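GH127 beta-L-arabinofuranoside (Geobacillus stearothermophilus, PDB 4QK0) probably hydrolyses terminal beta-L-arabinofuranosides, releasing L-arabinose, as a family 127 glycoside hydrolase. Local coordinates at residues K289-V299 and L340-E351. Residues are numbered along the deposited sequence; the frame is centred on the assembly and turned at random.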
loop_
_atom_site.group_PDB
_atom_site.type_symbol
_atom_site.label_atom_id
_atom_site.label_comp_id
_atom_site.label_asym_id
_atom_site.label_seq_id
_atom_site.Cartn_x
_atom_site.Cartn_y
_atom_site.Cartn_z
ATOM N N LYS A 289 1.469 23.825 27.197
ATOM C CA LYS A 289 0.213 24.177 26.603
ATOM C C LYS A 289 0.349 24.453 25.110
ATOM O O LYS A 289 -0.463 23.998 24.323
ATOM C CB LYS A 289 -0.369 25.411 27.284
ATOM C CG LYS A 289 -1.664 25.921 26.687
ATOM C CD LYS A 289 -2.318 26.989 27.557
ATOM C CE LYS A 289 -3.349 27.740 26.735
ATOM N NZ LYS A 289 -4.348 28.431 27.575
ATOM N N GLN A 290 1.352 25.221 24.749
ATOM C CA GLN A 290 1.598 25.563 23.354
ATOM C C GLN A 290 2.027 24.368 22.547
ATOM O O GLN A 290 1.597 24.232 21.432
ATOM C CB GLN A 290 2.671 26.631 23.234
ATOM C CG GLN A 290 2.050 28.014 23.333
ATOM C CD GLN A 290 3.080 29.096 23.566
ATOM O OE1 GLN A 290 4.277 28.903 23.316
ATOM N NE2 GLN A 290 2.627 30.238 24.075
ATOM N N ALA A 291 2.852 23.502 23.123
ATOM C CA ALA A 291 3.235 22.254 22.454
ATOM C C ALA A 291 1.996 21.416 22.132
ATOM O O ALA A 291 1.836 20.957 21.021
ATOM C CB ALA A 291 4.205 21.464 23.296
ATOM N N CYS A 292 1.087 21.305 23.100
ATOM C CA CYS A 292 -0.167 20.610 22.920
ATOM C C CYS A 292 -0.980 21.198 21.820
ATOM O O CYS A 292 -1.562 20.447 21.058
ATOM C CB CYS A 292 -1.004 20.579 24.195
ATOM S SG CYS A 292 -0.268 19.503 25.471
ATOM N N GLN A 293 -1.048 22.530 21.747
ATOM C CA GLN A 293 -1.881 23.176 20.776
ATOM C C GLN A 293 -1.306 22.955 19.397
ATOM O O GLN A 293 -2.059 22.798 18.460
ATOM C CB GLN A 293 -2.069 24.670 21.051
ATOM C CG GLN A 293 -3.000 24.906 22.243
ATOM C CD GLN A 293 -2.958 26.345 22.806
ATOM O OE1 GLN A 293 -1.893 26.973 22.905
ATOM N NE2 GLN A 293 -4.116 26.841 23.226
ATOM N N THR A 294 0.009 22.973 19.279
ATOM C CA THR A 294 0.681 22.799 18.015
ATOM C C THR A 294 0.446 21.355 17.539
ATOM O O THR A 294 0.150 21.141 16.387
ATOM C CB THR A 294 2.179 23.066 18.185
ATOM O OG1 THR A 294 2.326 24.450 18.498
ATOM C CG2 THR A 294 2.973 22.767 16.925
ATOM N N LEU A 295 0.526 20.406 18.459
ATOM C CA LEU A 295 0.299 19.023 18.109
ATOM C C LEU A 295 -1.153 18.757 17.779
ATOM O O LEU A 295 -1.433 18.034 16.841
ATOM C CB LEU A 295 0.787 18.108 19.200
ATOM C CG LEU A 295 2.321 18.086 19.274
ATOM C CD1 LEU A 295 2.798 17.622 20.629
ATOM C CD2 LEU A 295 2.905 17.172 18.224
ATOM N N TRP A 296 -2.070 19.388 18.507
ATOM C CA TRP A 296 -3.472 19.288 18.216
ATOM C C TRP A 296 -3.792 19.725 16.814
ATOM O O TRP A 296 -4.573 19.085 16.108
ATOM C CB TRP A 296 -4.287 20.169 19.165
ATOM C CG TRP A 296 -5.702 20.240 18.771
ATOM C CD1 TRP A 296 -6.307 21.203 18.075
ATOM C CD2 TRP A 296 -6.679 19.249 19.023
ATOM N NE1 TRP A 296 -7.616 20.890 17.875
ATOM C CE2 TRP A 296 -7.866 19.692 18.461
ATOM C CE3 TRP A 296 -6.659 18.051 19.715
ATOM C CZ2 TRP A 296 -9.027 19.002 18.556
ATOM C CZ3 TRP A 296 -7.777 17.333 19.797
ATOM C CH2 TRP A 296 -8.979 17.799 19.205
ATOM N N GLU A 297 -3.310 20.883 16.448
ATOM C CA GLU A 297 -3.525 21.393 15.104
ATOM C C GLU A 297 -2.916 20.452 14.060
ATOM O O GLU A 297 -3.522 20.216 13.034
ATOM C CB GLU A 297 -2.906 22.790 14.957
ATOM C CG GLU A 297 -3.662 23.843 15.798
ATOM C CD GLU A 297 -5.069 24.163 15.268
ATOM O OE1 GLU A 297 -5.161 24.670 14.118
ATOM O OE2 GLU A 297 -6.097 23.906 15.963
ATOM N N ASN A 298 -1.721 19.914 14.320
ATOM C CA ASN A 298 -1.120 19.046 13.361
ATOM C C ASN A 298 -1.965 17.758 13.185
ATOM O O ASN A 298 -2.230 17.324 12.060
ATOM C CB ASN A 298 0.266 18.673 13.751
ATOM C CG ASN A 298 0.958 17.841 12.657
ATOM O OD1 ASN A 298 1.308 16.674 12.848
ATOM N ND2 ASN A 298 1.218 18.486 11.520
ATOM N N VAL A 299 -2.375 17.139 14.289
ATOM C CA VAL A 299 -3.128 15.881 14.201
ATOM C C VAL A 299 -4.468 16.132 13.510
ATOM O O VAL A 299 -4.799 15.441 12.561
ATOM C CB VAL A 299 -3.381 15.255 15.578
ATOM C CG1 VAL A 299 -4.373 14.143 15.461
ATOM C CG2 VAL A 299 -2.105 14.735 16.136
ATOM N N LEU A 340 -8.029 9.436 21.019
ATOM C CA LEU A 340 -8.280 10.807 20.616
ATOM C C LEU A 340 -9.389 11.401 21.478
ATOM O O LEU A 340 -9.342 12.550 21.878
ATOM C CB LEU A 340 -8.627 10.865 19.164
ATOM C CG LEU A 340 -9.022 12.175 18.501
ATOM C CD1 LEU A 340 -7.934 13.229 18.676
ATOM C CD2 LEU A 340 -9.293 11.931 17.028
ATOM N N VAL A 341 -10.397 10.614 21.767
ATOM C CA VAL A 341 -11.455 11.100 22.631
ATOM C C VAL A 341 -10.884 11.526 24.010
ATOM O O VAL A 341 -11.233 12.595 24.520
ATOM C CB VAL A 341 -12.541 10.054 22.826
ATOM C CG1 VAL A 341 -13.560 10.519 23.884
ATOM C CG2 VAL A 341 -13.256 9.792 21.497
ATOM N N PHE A 342 -10.038 10.694 24.594
ATOM C CA PHE A 342 -9.419 11.018 25.886
ATOM C C PHE A 342 -8.658 12.347 25.778
ATOM O O PHE A 342 -8.735 13.177 26.679
ATOM C CB PHE A 342 -8.439 9.962 26.393
ATOM C CG PHE A 342 -9.021 8.580 26.593
ATOM C CD1 PHE A 342 -10.351 8.385 26.942
ATOM C CD2 PHE A 342 -8.208 7.463 26.448
ATOM C CE1 PHE A 342 -10.859 7.094 27.138
ATOM C CE2 PHE A 342 -8.712 6.157 26.657
ATOM C CZ PHE A 342 -10.040 5.982 27.011
ATOM N N TRP A 343 -7.903 12.511 24.709
ATOM C CA TRP A 343 -7.119 13.709 24.506
ATOM C C TRP A 343 -8.018 14.928 24.465
ATOM O O TRP A 343 -7.738 15.914 25.152
ATOM C CB TRP A 343 -6.358 13.614 23.224
ATOM C CG TRP A 343 -5.415 14.714 22.994
ATOM C CD1 TRP A 343 -4.874 15.552 23.930
ATOM C CD2 TRP A 343 -4.806 15.074 21.748
ATOM N NE1 TRP A 343 -3.984 16.398 23.338
ATOM C CE2 TRP A 343 -3.906 16.125 22.007
ATOM C CE3 TRP A 343 -4.908 14.579 20.447
ATOM C CZ2 TRP A 343 -3.130 16.740 20.988
ATOM C CZ3 TRP A 343 -4.142 15.183 19.434
ATOM C CH2 TRP A 343 -3.256 16.240 19.710
ATOM N N THR A 344 -9.118 14.849 23.730
ATOM C CA THR A 344 -9.983 16.000 23.579
ATOM C C THR A 344 -10.513 16.473 24.934
ATOM O O THR A 344 -10.690 17.657 25.178
ATOM C CB THR A 344 -11.195 15.729 22.660
ATOM O OG1 THR A 344 -11.958 14.625 23.174
ATOM C CG2 THR A 344 -10.727 15.384 21.243
ATOM N N ARG A 345 -10.818 15.541 25.797
ATOM C CA ARG A 345 -11.326 15.896 27.086
ATOM C C ARG A 345 -10.312 16.733 27.883
ATOM O O ARG A 345 -10.708 17.649 28.534
ATOM C CB ARG A 345 -11.735 14.652 27.854
ATOM C CG ARG A 345 -12.675 14.949 29.015
ATOM C CD ARG A 345 -12.850 13.679 29.802
ATOM N NE ARG A 345 -13.446 13.879 31.104
ATOM C CZ ARG A 345 -13.605 12.907 31.994
ATOM N NH1 ARG A 345 -13.223 11.658 31.719
ATOM N NH2 ARG A 345 -14.153 13.177 33.164
ATOM N N ARG A 346 -9.030 16.379 27.861
ATOM C CA ARG A 346 -8.018 17.173 28.513
ATOM C C ARG A 346 -7.794 18.494 27.810
ATOM O O ARG A 346 -7.445 19.497 28.460
ATOM C CB ARG A 346 -6.692 16.435 28.594
ATOM C CG ARG A 346 -6.740 15.215 29.489
ATOM C CD ARG A 346 -7.072 15.577 30.923
ATOM N NE ARG A 346 -6.753 14.520 31.871
ATOM C CZ ARG A 346 -6.914 14.611 33.192
ATOM N NH1 ARG A 346 -7.388 15.725 33.723
ATOM N NH2 ARG A 346 -6.624 13.570 33.996
HETATM N N MSE A 347 -7.925 18.512 26.479
HETATM C CA MSE A 347 -7.739 19.790 25.763
HETATM C C MSE A 347 -8.828 20.724 26.225
HETATM O O MSE A 347 -8.597 21.899 26.383
HETATM C CB MSE A 347 -7.786 19.696 24.256
HETATM C CG MSE A 347 -6.622 18.923 23.627
HETATM SE SE MSE A 347 -4.883 19.734 23.963
HETATM C CE MSE A 347 -5.011 21.349 22.852
ATOM N N LEU A 348 -10.028 20.227 26.397
ATOM C CA LEU A 348 -11.125 21.046 26.868
ATOM C C LEU A 348 -10.856 21.648 28.253
ATOM O O LEU A 348 -11.287 22.730 28.530
ATOM C CB LEU A 348 -12.406 20.239 26.939
ATOM C CG LEU A 348 -13.043 20.062 25.565
ATOM C CD1 LEU A 348 -14.176 19.050 25.637
ATOM C CD2 LEU A 348 -13.522 21.400 25.025
ATOM N N GLU A 349 -10.153 20.924 29.113
ATOM C CA GLU A 349 -9.793 21.439 30.439
ATOM C C GLU A 349 -8.688 22.469 30.332
ATOM O O GLU A 349 -8.541 23.322 31.175
ATOM C CB GLU A 349 -9.414 20.285 31.364
ATOM C CG GLU A 349 -10.650 19.421 31.684
ATOM C CD GLU A 349 -10.331 18.071 32.350
ATOM O OE1 GLU A 349 -9.137 17.831 32.677
ATOM O OE2 GLU A 349 -11.265 17.243 32.515
ATOM N N LEU A 350 -7.951 22.439 29.242
ATOM C CA LEU A 350 -6.893 23.398 29.023
ATOM C C LEU A 350 -7.367 24.699 28.386
ATOM O O LEU A 350 -6.801 25.763 28.612
ATOM C CB LEU A 350 -5.885 22.741 28.119
ATOM C CG LEU A 350 -4.568 23.404 27.806
ATOM C CD1 LEU A 350 -3.803 23.680 29.096
ATOM C CD2 LEU A 350 -3.770 22.473 26.895
ATOM N N GLU A 351 -8.419 24.609 27.590
ATOM C CA GLU A 351 -8.970 25.738 26.902
ATOM C C GLU A 351 -10.366 25.308 26.367
ATOM O O GLU A 351 -10.519 24.294 25.652
ATOM C CB GLU A 351 -8.020 26.130 25.804
ATOM C CG GLU A 351 -8.402 27.363 24.994
ATOM C CD GLU A 351 -7.750 27.355 23.618
ATOM O OE1 GLU A 351 -6.774 26.584 23.409
ATOM O OE2 GLU A 351 -8.237 28.073 22.714
HETATM O O HOH W 1 -4.985 27.040 30.715
#
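Trp343 reaches from helix 340-350 into a pocket made by Cys292, Leu295, Trp296 and Val299 on helix 289-299, a knob into a hole. CG stands anti to the backbone N (chi1 -174°), which sends the indole across to the partner helix. There Trp343 CH2 comes 3.4 Å from Trp296 CA, and Trp343 CZ3 lies 3.9 Å from Val299 CG2. The Trp296 ring turns its edge to the Trp343 face in a T-shaped stack, planes at 71°, with Trp296 CE3 over that face.

Trp296 can be followed outward. Its CB meets the selenomethionine methyl, Met347 CE, at 3.9 Å; CE3 touches Trp343 CZ3 and lies near Met347 CG; CZ3 has Trp343 CE3 and Thr344 CG2 as neighbours, with Leu340 CD1 a little farther off; and Trp296 CH2 ends 3.6 Å from Thr344 CG2. Tyr356 and Val359 of helix 354-365 also pack on this ring. With an alanine at Trp343, the hole between Cys292, Leu295 and Val299 is likely to be left unfilled and Trp296 CE3 to lose the face beneath it.

Nearer the surface, Lys289 lays its CG and CD against Leu350 CD1, and Gln293 NE2 bonds Glu351 OE1 at 2.7 Å, from above the carboxylate plane; Lys511 pairs with the other oxygen, OE2. The two segments run at 133° to each other, nearer antiparallel than parallel, a buried helix-helix interface within the catalytic domain, consistent with the (alpha/alpha)6 barrel of six-hairpin glycosidases.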